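Side-chain contacts in lactate dehydrogenase, adjacent gene encodes predicted malate dehydrogenase (Cryptosporidium parvum, PDB 4ND2), which probably catalyses the reversible, NAD-dependent interconversion of (S)-lactate and pyruvate: residues 24-29 / 239-244; 156-161 / 169-174; 263-268 / 289-294. All blocks are in the same frame, centred on the assembly; numbering follows the deposited sequence.

Contact 1 of 3, residues 24-29 / 239-244; sequences GKDNLA and AAVKMA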
# COMPACT_ATOMS: atom_id res chain seq x y z
N GLY A 24 2.11 7.12 -10.75
CA GLY A 24 2.66 5.87 -11.26
C GLY A 24 2.94 4.86 -10.16
O GLY A 24 2.55 3.70 -10.27
N LYS A 25 3.60 5.31 -9.10
CA LYS A 25 3.90 4.45 -7.95
C LYS A 25 2.64 3.80 -7.38
O LYS A 25 2.64 2.61 -7.10
CB LYS A 25 4.63 5.24 -6.86
CG LYS A 25 4.96 4.43 -5.62
CD LYS A 25 5.67 5.28 -4.57
CE LYS A 25 6.19 4.43 -3.42
NZ LYS A 25 5.13 3.56 -2.83
N ASP A 26 1.58 4.59 -7.21
CA ASP A 26 0.32 4.09 -6.64
C ASP A 26 -0.52 3.30 -7.65
O ASP A 26 -1.54 2.72 -7.27
CB ASP A 26 -0.52 5.25 -6.11
CG ASP A 26 0.15 5.99 -4.95
OD1 ASP A 26 1.04 5.42 -4.29
OD2 ASP A 26 -0.23 7.15 -4.71
N ASN A 27 -0.12 3.30 -8.92
CA ASN A 27 -0.92 2.73 -10.00
C ASN A 27 -2.34 3.31 -10.01
O ASN A 27 -3.32 2.60 -10.26
CB ASN A 27 -0.95 1.20 -9.92
CG ASN A 27 -1.51 0.54 -11.18
OD1 ASN A 27 -1.35 1.04 -12.29
ND2 ASN A 27 -2.17 -0.58 -11.00
N LEU A 28 -2.45 4.61 -9.74
CA LEU A 28 -3.73 5.31 -9.73
C LEU A 28 -4.27 5.49 -11.15
O LEU A 28 -5.47 5.41 -11.39
CB LEU A 28 -3.58 6.67 -9.06
CG LEU A 28 -4.80 7.59 -8.98
CD1 LEU A 28 -5.90 6.95 -8.15
CD2 LEU A 28 -4.41 8.94 -8.41
N ALA A 29 -3.37 5.76 -12.09
CA ALA A 29 -3.74 6.00 -13.48
C ALA A 29 -2.51 5.96 -14.38
O ALA A 29 -1.38 5.92 -13.91
CB ALA A 29 -4.44 7.35 -13.61
N ALA A 239 -0.48 16.66 -2.55
CA ALA A 239 -1.81 17.23 -2.33
C ALA A 239 -2.69 17.08 -3.57
O ALA A 239 -3.86 16.71 -3.47
CB ALA A 239 -1.70 18.69 -1.94
N ALA A 240 -2.12 17.37 -4.74
CA ALA A 240 -2.84 17.24 -6.01
C ALA A 240 -3.27 15.79 -6.27
O ALA A 240 -4.37 15.55 -6.78
CB ALA A 240 -1.99 17.75 -7.16
N VAL A 241 -2.41 14.84 -5.92
CA VAL A 241 -2.70 13.42 -6.10
C VAL A 241 -3.86 12.99 -5.20
O VAL A 241 -4.74 12.23 -5.63
CB VAL A 241 -1.46 12.53 -5.84
CG1 VAL A 241 -1.83 11.05 -5.87
CG2 VAL A 241 -0.37 12.81 -6.87
N LYS A 242 -3.87 13.47 -3.96
CA LYS A 242 -4.98 13.18 -3.04
C LYS A 242 -6.30 13.66 -3.62
O LYS A 242 -7.32 12.97 -3.52
CB LYS A 242 -4.75 13.81 -1.66
CG LYS A 242 -3.51 13.32 -0.91
CD LYS A 242 -3.47 11.82 -0.70
CE LYS A 242 -4.59 11.34 0.22
NZ LYS A 242 -4.52 9.87 0.42
N MET A 243 -6.29 14.83 -4.25
CA MET A 243 -7.48 15.37 -4.90
C MET A 243 -7.90 14.54 -6.11
O MET A 243 -9.09 14.29 -6.32
CB MET A 243 -7.26 16.83 -5.32
CG MET A 243 -7.09 17.77 -4.13
SD MET A 243 -6.73 19.47 -4.59
CE MET A 243 -8.26 19.94 -5.39
N ALA A 244 -6.92 14.10 -6.91
CA ALA A 244 -7.18 13.23 -8.05
C ALA A 244 -7.76 11.88 -7.61
O ALA A 244 -8.69 11.37 -8.24
CB ALA A 244 -5.91 13.01 -8.86
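In the Rossmann domain, helix 14-26 starts at the glycine-rich loop that binds NAD(+), and the turn that closes its far end carries Leu28 against Val241 and Ala244 of helix 234-248 of the C-terminal domain. The turn is a Schellman motif: Asn27 leaves the helix with positive phi (53°), and its N is bonded to Gly24 O at 3.0 Å. Leu28 follows directly and points at the other helix.

One methyl does the apolar work on this side. Leu28 CD2 lies 4.2 Å from Val241 CG1 and 4.4 Å from Ala244 CB, so it touches two residues three positions apart, on the same side of the second helix. In Leu28, chi1 of 178° puts CG anti to the backbone N, beside the carbonyl carbon; from there CD2 is the methyl that reaches the second helix. The side chains of Leu28 and Val241 run past one another in opposite directions, touching through one methyl each. No hydrogen bond joins the segments, and these separations describe loose van der Waals packing.

Asp26 borders this patch, with OD2 4.4 Å from Val241 CG1. Its carboxylate is held from across the subunit interface: OD1 forms a salt bridge with Lys25 NZ of the second subunit, and Lys25 NZ forms the reciprocal one with Asp26 OD1 of that subunit.

Among the neighbouring elements, Val241 also packs on Ile22 and Val23 of helix 14-26, Leu28 reaches Glu245 and Leu248 further along helix 234-248, and Met243 turns to Val255 and Cys257 of strand 253-261.

Contact 2 of 3, residues 156-161 / 169-174; sequences TFIAQH and VSANVI
Ile158 and Ala159, consecutive residues of helix 147-162, each take one methyl of Val169. Val169 has CG1 anti to the backbone N (chi1 177°) and CG2 beside that N, which splits the two branches between the two helix residues. CG1 approaches Ile158, 3.9 Å from its CG2, while CG2 settles 4.0 Å from Ala159 CB. The CA atoms of Ala159 and Val169 are 6.5 Å apart, a close approach of helix to strand at the small alanine.

Ile158 brings both branches to Val169 CG1, and its longer one reaches on to Ala171. With chi1 at -65°, CG1 stands beside the backbone N and CG2 is anti to it; chi2 is 160°, close to extended, and takes CD1 on toward the strand. There CD1 lies 3.9 Å from Ala171 CB and 4.1 Å from Val169 CG1. The isoleucine therefore reaches two residues on the same side of the strand, its side chain crossing that of Val169 at a slant. All four residues are buried, and the joint is wholly apolar, without a hydrogen bond between the segments.

Polar links nearby lie outside this patch: Val169 O accepts a bond from Arg155 NE, one turn before Ala159. The contact packs helix 147-162, which also carries the pyruvate-binding Arg153, onto the antiparallel sheet of the C-terminal domain, where strand 169-174 runs between strands 182-183 and 189-190. Ile158 extends the packing to Val188 and Val190 and also touches Ile212 of helix 206-227, while Asn172 ND2 bonds to Gly191 O of the fourth subunit.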
# COMPACT_ATOMS: atom_id res chain seq x y z
N THR A 156 0.13 19.61 10.65
CA THR A 156 1.48 19.15 10.97
C THR A 156 2.10 19.95 12.11
O THR A 156 2.69 19.37 13.02
CB THR A 156 2.39 19.23 9.72
OG1 THR A 156 1.89 18.32 8.73
CG2 THR A 156 3.83 18.86 10.04
N PHE A 157 1.93 21.27 12.08
CA PHE A 157 2.49 22.15 13.11
C PHE A 157 1.82 21.92 14.46
O PHE A 157 2.49 21.92 15.49
CB PHE A 157 2.40 23.62 12.69
CG PHE A 157 3.13 23.95 11.42
CD1 PHE A 157 4.28 23.25 11.04
CD2 PHE A 157 2.69 24.98 10.61
CE1 PHE A 157 4.95 23.57 9.87
CE2 PHE A 157 3.37 25.31 9.44
CZ PHE A 157 4.49 24.60 9.07
N ILE A 158 0.51 21.72 14.45
CA ILE A 158 -0.23 21.37 15.67
C ILE A 158 0.27 20.03 16.21
O ILE A 158 0.55 19.89 17.40
CB ILE A 158 -1.75 21.30 15.43
CG1 ILE A 158 -2.29 22.68 15.06
CG2 ILE A 158 -2.47 20.76 16.66
CD1 ILE A 158 -3.62 22.65 14.34
N ALA A 159 0.38 19.05 15.31
CA ALA A 159 0.83 17.70 15.67
C ALA A 159 2.23 17.71 16.26
O ALA A 159 2.51 16.97 17.21
CB ALA A 159 0.77 16.79 14.46
N GLN A 160 3.11 18.53 15.70
CA GLN A 160 4.49 18.64 16.18
C GLN A 160 4.57 19.25 17.57
O GLN A 160 5.46 18.90 18.35
CB GLN A 160 5.36 19.42 15.18
CG GLN A 160 5.73 18.59 13.96
CD GLN A 160 6.47 19.37 12.88
OE1 GLN A 160 6.23 20.56 12.68
NE2 GLN A 160 7.35 18.69 12.16
N HIS A 161 3.66 20.17 17.89
CA HIS A 161 3.59 20.73 19.24
C HIS A 161 3.24 19.64 20.26
O HIS A 161 3.95 19.45 21.24
CB HIS A 161 2.58 21.88 19.34
CG HIS A 161 2.35 22.34 20.74
ND1 HIS A 161 3.21 23.21 21.38
CD2 HIS A 161 1.39 22.03 21.64
CE1 HIS A 161 2.77 23.42 22.61
NE2 HIS A 161 1.67 22.71 22.79
N VAL A 169 -5.00 14.88 13.90
CA VAL A 169 -5.36 16.28 14.07
C VAL A 169 -6.32 16.67 12.96
O VAL A 169 -6.03 16.47 11.78
CB VAL A 169 -4.12 17.20 14.00
CG1 VAL A 169 -4.54 18.67 14.10
CG2 VAL A 169 -3.13 16.84 15.10
N SER A 170 -7.47 17.22 13.35
CA SER A 170 -8.42 17.81 12.41
C SER A 170 -8.22 19.32 12.43
O SER A 170 -8.29 19.94 13.49
CB SER A 170 -9.85 17.47 12.81
OG SER A 170 -10.79 18.06 11.93
N ALA A 171 -7.94 19.90 11.26
CA ALA A 171 -7.70 21.34 11.15
C ALA A 171 -7.87 21.81 9.71
O ALA A 171 -7.40 21.16 8.78
CB ALA A 171 -6.31 21.69 11.66
N ASN A 172 -8.55 22.94 9.54
CA ASN A 172 -8.84 23.48 8.22
C ASN A 172 -8.26 24.88 8.04
O ASN A 172 -8.27 25.69 8.97
CB ASN A 172 -10.35 23.53 7.99
CG ASN A 172 -10.93 22.16 7.67
OD1 ASN A 172 -10.58 21.55 6.66
ND2 ASN A 172 -11.81 21.67 8.54
N VAL A 173 -7.75 25.13 6.84
CA VAL A 173 -7.42 26.47 6.40
C VAL A 173 -8.39 26.81 5.28
O VAL A 173 -8.62 26.00 4.38
CB VAL A 173 -5.97 26.57 5.87
CG1 VAL A 173 -5.68 27.96 5.32
CG2 VAL A 173 -4.98 26.22 6.97
N ILE A 174 -8.97 28.01 5.35
CA ILE A 174 -9.94 28.47 4.35
C ILE A 174 -9.58 29.86 3.84
O ILE A 174 -8.68 30.51 4.37
CB ILE A 174 -11.37 28.47 4.92
CG1 ILE A 174 -11.47 29.36 6.17
CG2 ILE A 174 -11.80 27.04 5.25
CD1 ILE A 174 -12.89 29.53 6.67

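Contact 3 of 3, residues 263-268 / 289-294; sequences NHYGVK and LDLTPL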
# COMPACT_ATOMS: atom_id res chain seq x y z
N ASN A 263 -23.51 29.61 -2.08
CA ASN A 263 -24.53 29.73 -1.03
C ASN A 263 -23.98 29.46 0.37
O ASN A 263 -24.71 28.98 1.25
CB ASN A 263 -25.70 28.78 -1.33
CG ASN A 263 -26.43 29.14 -2.60
OD1 ASN A 263 -26.83 30.29 -2.80
ND2 ASN A 263 -26.63 28.15 -3.47
N HIS A 264 -22.70 29.77 0.57
CA HIS A 264 -22.04 29.52 1.85
C HIS A 264 -21.06 30.65 2.15
O HIS A 264 -20.62 31.36 1.25
CB HIS A 264 -21.28 28.19 1.82
CG HIS A 264 -22.04 27.07 1.17
ND1 HIS A 264 -22.88 26.24 1.87
CD2 HIS A 264 -22.06 26.64 -0.11
CE1 HIS A 264 -23.40 25.34 1.05
NE2 HIS A 264 -22.92 25.57 -0.16
N TYR A 265 -20.73 30.81 3.43
CA TYR A 265 -19.74 31.79 3.90
C TYR A 265 -20.02 33.24 3.47
O TYR A 265 -19.10 34.04 3.34
CB TYR A 265 -18.32 31.37 3.46
CG TYR A 265 -17.92 30.01 3.99
CD1 TYR A 265 -17.99 28.88 3.19
CD2 TYR A 265 -17.47 29.86 5.30
CE1 TYR A 265 -17.62 27.63 3.68
CE2 TYR A 265 -17.10 28.62 5.80
CZ TYR A 265 -17.18 27.51 4.98
OH TYR A 265 -16.81 26.28 5.48
N GLY A 266 -21.29 33.56 3.25
CA GLY A 266 -21.70 34.92 2.89
C GLY A 266 -21.25 35.42 1.53
O GLY A 266 -21.21 36.64 1.31
N VAL A 267 -20.93 34.51 0.61
CA VAL A 267 -20.51 34.89 -0.75
C VAL A 267 -21.48 34.33 -1.78
O VAL A 267 -22.12 33.31 -1.54
CB VAL A 267 -19.07 34.43 -1.07
CG1 VAL A 267 -18.08 35.10 -0.13
CG2 VAL A 267 -18.93 32.91 -0.99
N LYS A 268 -21.57 35.00 -2.93
CA LYS A 268 -22.56 34.64 -3.95
C LYS A 268 -21.94 34.32 -5.31
O LYS A 268 -22.43 34.75 -6.35
CB LYS A 268 -23.59 35.77 -4.10
CG LYS A 268 -24.38 36.04 -2.82
CD LYS A 268 -25.52 37.02 -3.07
CE LYS A 268 -26.32 37.28 -1.80
NZ LYS A 268 -27.42 38.25 -2.03
N LEU A 289 -18.26 25.51 8.00
CA LEU A 289 -17.60 25.51 9.31
C LEU A 289 -18.26 26.50 10.26
O LEU A 289 -18.84 27.50 9.83
CB LEU A 289 -16.12 25.85 9.18
CG LEU A 289 -15.22 24.84 8.46
CD1 LEU A 289 -13.85 25.44 8.19
CD2 LEU A 289 -15.09 23.56 9.27
N ASP A 290 -18.15 26.23 11.56
CA ASP A 290 -18.66 27.13 12.59
C ASP A 290 -17.58 28.16 12.92
O ASP A 290 -16.71 27.91 13.75
CB ASP A 290 -19.06 26.34 13.84
CG ASP A 290 -19.81 27.19 14.86
OD1 ASP A 290 -20.50 28.16 14.47
OD2 ASP A 290 -19.70 26.88 16.07
N LEU A 291 -17.63 29.30 12.25
CA LEU A 291 -16.62 30.34 12.41
C LEU A 291 -17.01 31.33 13.50
O LEU A 291 -18.18 31.71 13.61
CB LEU A 291 -16.41 31.10 11.10
CG LEU A 291 -15.94 30.27 9.90
CD1 LEU A 291 -15.85 31.15 8.66
CD2 LEU A 291 -14.60 29.60 10.20
N THR A 292 -16.03 31.76 14.28
CA THR A 292 -16.22 32.82 15.27
C THR A 292 -16.36 34.15 14.53
O THR A 292 -16.01 34.26 13.36
CB THR A 292 -15.02 32.92 16.23
OG1 THR A 292 -13.83 33.23 15.49
CG2 THR A 292 -14.82 31.62 16.99
N PRO A 293 -16.89 35.19 15.22
CA PRO A 293 -16.95 36.51 14.61
C PRO A 293 -15.59 36.99 14.08
O PRO A 293 -15.52 37.55 12.98
CB PRO A 293 -17.45 37.41 15.75
CG PRO A 293 -18.25 36.50 16.60
CD PRO A 293 -17.57 35.16 16.53
N LEU A 294 -14.53 36.77 14.85
CA LEU A 294 -13.17 37.11 14.41
C LEU A 294 -12.79 36.38 13.12
O LEU A 294 -12.28 36.99 12.19
CB LEU A 294 -12.16 36.80 15.52
CG LEU A 294 -10.68 37.05 15.19
CD1 LEU A 294 -10.45 38.47 14.68
CD2 LEU A 294 -9.80 36.76 16.40
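Tyr265 meets the 289-294 segment in two ways, by its hydroxyl and by the edge of its ring. The polar part is one hydrogen bond across the contact: Leu289 N donates to Tyr265 OH at 3.0 Å, and the N-H...O angle of 170° makes it nearly straight. The amide comes in obliquely to the ring. The same hydroxyl is also hydrogen-bonded to Leu287 O; since a carbonyl can only accept, the oxygen takes one bond and gives one, which fixes where the phenol can sit between two backbone groups two residues apart. A further hydrogen bond between the same regions joins His264 ND1 to Glu288 OE2.

The apolar contacts lie alongside the Tyr265-Leu289 bond, at the CD2/CE2 edge and next to the hydroxyl. Leu291 CD1 stands at the ring edge, near its plane, 3.9 Å from Tyr265 CD2, and the two side chains cross at about a right angle. Leu289 contributes aliphatic carbon beside the hydroxyl, with CG 3.7 Å from Tyr265 OH. In Tyr265, CG sits beside the backbone N (chi1 -59°), and the long ring carries OH across to the other segment, although Tyr265 CA and Leu289 CA are 8.6 Å apart. Met272 and Val274 of strand 270-279, Ile286 of strand 284-286 and Leu299 of helix 293-314 also pack on the tyrosine.

Backbone geometry defines the setting. Residues His264 to Val267 form a type I' turn, closed by Val267 N to His264 O at 3.2 Å. This is a beta-hairpin turn between strands 253-261 and 270-279, held to the loop that leads to Thr292, the N-cap of the C-terminal helix 293-314.

Overall arrangement
From the N terminus, the chain leaves the end of helix 14-26 and meets helix 234-248 after 209 intervening residues, so contact 1 closes a long loop that joins the NAD-binding and C-terminal domains. Contact 2 is nested inside that loop and closes after just seven residues, folding helix 147-162 onto the strand that follows it. Contact 3 comes later, in series with both, and spans 20 residues containing strands 270-279 and 284-286. Contacts 2 and 3 touch, Ile174 packing on Leu289 and Leu291, and both reach the fourth subunit; contacts 1 and 3 lie on opposite sides of the chain's centre, their own centres about 31 Å apart.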